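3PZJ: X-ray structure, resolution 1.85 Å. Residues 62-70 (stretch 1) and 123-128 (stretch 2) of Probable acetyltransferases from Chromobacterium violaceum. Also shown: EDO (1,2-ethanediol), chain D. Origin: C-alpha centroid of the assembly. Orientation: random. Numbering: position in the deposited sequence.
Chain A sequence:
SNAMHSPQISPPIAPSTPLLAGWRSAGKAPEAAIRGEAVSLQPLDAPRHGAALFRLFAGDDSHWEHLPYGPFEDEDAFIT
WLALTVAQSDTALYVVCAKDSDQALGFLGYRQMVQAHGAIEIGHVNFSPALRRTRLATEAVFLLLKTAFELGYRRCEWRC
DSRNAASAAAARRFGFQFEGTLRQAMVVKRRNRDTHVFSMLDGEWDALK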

# COMPACT_ATOMS: atom_id res chain seq x y z
N SER A 62 -8.00 -8.20 25.43
CA SER A 62 -7.21 -9.12 24.58
C SER A 62 -7.67 -9.07 23.11
O SER A 62 -6.90 -9.39 22.25
CB SER A 62 -7.24 -10.56 25.12
OG SER A 62 -8.51 -11.14 24.89
N HIS A 63 -8.87 -8.57 22.85
CA HIS A 63 -9.37 -8.37 21.50
C HIS A 63 -8.39 -7.62 20.57
O HIS A 63 -8.22 -7.96 19.41
CB HIS A 63 -10.74 -7.62 21.53
CG HIS A 63 -11.28 -7.37 20.16
ND1 HIS A 63 -11.79 -8.36 19.36
CD2 HIS A 63 -11.19 -6.26 19.38
CE1 HIS A 63 -12.09 -7.86 18.18
NE2 HIS A 63 -11.71 -6.58 18.16
N TRP A 64 -7.69 -6.65 21.13
CA TRP A 64 -6.86 -5.72 20.40
C TRP A 64 -5.40 -6.23 20.26
O TRP A 64 -4.63 -5.60 19.58
CB TRP A 64 -6.94 -4.32 21.09
CG TRP A 64 -8.34 -3.90 21.47
CD1 TRP A 64 -8.90 -3.92 22.73
CD2 TRP A 64 -9.37 -3.40 20.59
NE1 TRP A 64 -10.21 -3.48 22.67
CE2 TRP A 64 -10.51 -3.15 21.37
CE3 TRP A 64 -9.44 -3.21 19.20
CZ2 TRP A 64 -11.67 -2.69 20.81
CZ3 TRP A 64 -10.58 -2.75 18.67
CH2 TRP A 64 -11.69 -2.49 19.47
N GLU A 65 -5.08 -7.43 20.79
CA GLU A 65 -3.70 -7.88 21.00
C GLU A 65 -2.84 -7.76 19.74
O GLU A 65 -1.68 -7.34 19.81
CB GLU A 65 -3.65 -9.38 21.46
CG GLU A 65 -2.20 -9.88 21.69
CD GLU A 65 -2.11 -11.26 22.32
OE1 GLU A 65 -3.16 -11.83 22.72
OE2 GLU A 65 -0.96 -11.76 22.40
N HIS A 66 -3.39 -8.18 18.61
CA HIS A 66 -2.60 -8.16 17.34
C HIS A 66 -3.04 -7.04 16.36
O HIS A 66 -2.69 -7.05 15.13
CB HIS A 66 -2.76 -9.49 16.64
CG HIS A 66 -2.43 -10.68 17.49
ND1 HIS A 66 -1.14 -10.96 17.92
CD2 HIS A 66 -3.21 -11.68 17.96
CE1 HIS A 66 -1.15 -12.07 18.64
NE2 HIS A 66 -2.40 -12.52 18.68
N LEU A 67 -3.76 -6.06 16.87
CA LEU A 67 -4.27 -4.98 16.03
C LEU A 67 -3.53 -3.70 16.29
O LEU A 67 -3.05 -3.48 17.43
CB LEU A 67 -5.72 -4.79 16.37
CG LEU A 67 -6.74 -5.59 15.58
CD1 LEU A 67 -6.25 -6.88 14.92
CD2 LEU A 67 -8.00 -5.83 16.39
N PRO A 68 -3.52 -2.77 15.30
CA PRO A 68 -2.75 -1.55 15.54
C PRO A 68 -3.47 -0.46 16.33
O PRO A 68 -3.01 0.66 16.38
CB PRO A 68 -2.36 -1.09 14.11
CG PRO A 68 -3.24 -1.79 13.22
CD PRO A 68 -3.96 -2.89 13.92
N TYR A 69 -4.60 -0.80 16.97
CA TYR A 69 -5.35 0.15 17.74
C TYR A 69 -5.99 -0.59 18.88
O TYR A 69 -6.04 -1.81 18.90
CB TYR A 69 -6.47 0.79 16.90
CG TYR A 69 -7.17 -0.18 15.98
CD1 TYR A 69 -8.30 -0.89 16.36
CD2 TYR A 69 -6.71 -0.35 14.68
CE1 TYR A 69 -8.88 -1.82 15.49
CE2 TYR A 69 -7.31 -1.24 13.80
CZ TYR A 69 -8.40 -1.94 14.20
OH TYR A 69 -8.96 -2.82 13.30
N GLY A 70 -6.59 0.17 19.76
CA GLY A 70 -7.20 -0.39 20.94
C GLY A 70 -6.16 -0.81 22.00
O GLY A 70 -4.96 -0.87 21.76
C1 EDO D . -7.20 -3.47 10.82
O1 EDO D . -7.76 -4.21 11.88
C2 EDO D . -6.85 -4.42 9.70
O2 EDO D . -7.13 -3.73 8.52
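Stretch 2 (123-128) GHVNFS

Stretch 2 holds the last residues of a β-strand that begins earlier in the chain and ends at F127; S128 follows as loop. It meets stretch 1 almost entirely through side chains. Stretch 1 has no strand to pair with it: a 3-10 segment that begins earlier in the chain covers S62 to W64; E65 N donates to S62 O at 3.0 Å. A type I turn runs from W64 to L67, closed by L67 N to W64 O at 2.9 Å, and a loop follows, extended at L67 and Y69 but not at P68. No backbone hydrogen bond joins the two stretches. The nearest alpha carbons stand well apart, H63 CA to N126 CA at 8.2 Å and L67 CA to H124 CA at 8.7 Å, leaving room for side chains between them. These pairings run in opposite senses, since the earlier residue of stretch 1 matches the later residue of stretch 2. The strand is also not regular throughout, for H124 has positive phi and psi (49°/46°).

N126 is the centre of the contact. Its CA-to-CB bond points toward stretch 1, and its buried amide must find partners for both of its polar atoms. H63, also directed toward the other stretch with chi1 in t, supplies one: H63 NE2 donates to N126 OD1 at 2.8 Å, with an angle of 166° at the hydrogen. The acceptor lies at the edge of the imidazole, near its plane, where a ring N-H naturally points. Because NE2 is the donor, this nitrogen carries a proton.

The amide nitrogen is used twice. N126 ND2 donates to Y69 OH at 3.1 Å and, within its own stretch, to H124 O at 2.9 Å, so both of its hydrogens are engaged. Asparagine suits this place because one short, planar group offers an acceptor to the histidine and two donors to the tyrosine and the strand backbone. Nonpolar groups pack around the same oxygen: W64 CZ3 lies 3.4 Å from N126 OD1, and L67 CD2 lies 3.8 Å from N126 OD1. The tryptophan CA-to-CB bond points sideways, yet its long side chain brings the far end of the indole to the amide.

Y69 reaches the strand with its phenol oxygen. Besides accepting from N126, Y69 OH is 3.2 Å from H124 CD2, at the edge of the imidazole; the two rings are obliquely disposed, with centroids 5.6 Å apart and planes at 40°. The same hydroxyl, Y69 OH, forms a very short hydrogen bond of 2.3 Å to EDO O1, in which either oxygen could be the donor. The diol, probably from the crystallisation liquor, then bridges the stretches, because H124 N donates to EDO O2 at 3.0 Å and thereby satisfies a backbone amide. G123 leaves space for it: G123 CA is 3.3 Å from EDO O2, and a beta carbon here would clash with that oxygen.

V125 and F127 point away, as expected for residues alternating with N126, although F127 O still comes within 3.9 Å of H63 CE1.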

# COMPACT_ATOMS: atom_id res chain seq x y z
N GLY A 123 -10.42 -5.16 5.74
CA GLY A 123 -9.82 -5.01 7.02
C GLY A 123 -10.71 -4.46 8.07
O GLY A 123 -11.93 -4.49 7.92
N HIS A 124 -10.08 -4.06 9.16
CA HIS A 124 -10.71 -3.66 10.36
C HIS A 124 -11.75 -4.68 10.78
O HIS A 124 -12.85 -4.34 11.25
CB HIS A 124 -11.35 -2.26 10.15
CG HIS A 124 -10.36 -1.16 10.06
ND1 HIS A 124 -10.25 -0.39 8.93
CD2 HIS A 124 -9.45 -0.67 10.94
CE1 HIS A 124 -9.27 0.49 9.09
NE2 HIS A 124 -8.76 0.34 10.30
N VAL A 125 -11.35 -5.96 10.73
CA VAL A 125 -12.26 -7.02 11.08
C VAL A 125 -12.28 -7.17 12.58
O VAL A 125 -11.27 -7.59 13.21
CB VAL A 125 -11.88 -8.36 10.44
CG1 VAL A 125 -12.82 -9.55 10.90
CG2 VAL A 125 -11.73 -8.24 8.92
N ASN A 126 -13.38 -6.72 13.17
CA ASN A 126 -13.57 -6.62 14.63
C ASN A 126 -14.89 -7.30 14.98
O ASN A 126 -15.99 -6.65 14.97
CB ASN A 126 -13.62 -5.17 15.04
CG ASN A 126 -12.26 -4.53 15.09
OD1 ASN A 126 -11.59 -4.67 16.10
ND2 ASN A 126 -11.76 -3.97 13.95
N PHE A 127 -14.80 -8.60 15.28
CA PHE A 127 -16.00 -9.39 15.53
C PHE A 127 -16.10 -9.73 17.00
O PHE A 127 -15.13 -10.20 17.59
CB PHE A 127 -15.92 -10.70 14.72
CG PHE A 127 -16.11 -10.54 13.21
CD1 PHE A 127 -16.45 -9.34 12.62
CD2 PHE A 127 -15.96 -11.63 12.40
CE1 PHE A 127 -16.66 -9.25 11.25
CE2 PHE A 127 -16.11 -11.51 11.04
CZ PHE A 127 -16.54 -10.34 10.47
N SER A 128 -17.28 -9.54 17.58
CA SER A 128 -17.52 -9.87 19.01
C SER A 128 -17.32 -11.36 19.19
O SER A 128 -17.43 -12.11 18.25
CB SER A 128 -18.95 -9.49 19.38
OG SER A 128 -19.89 -10.35 18.79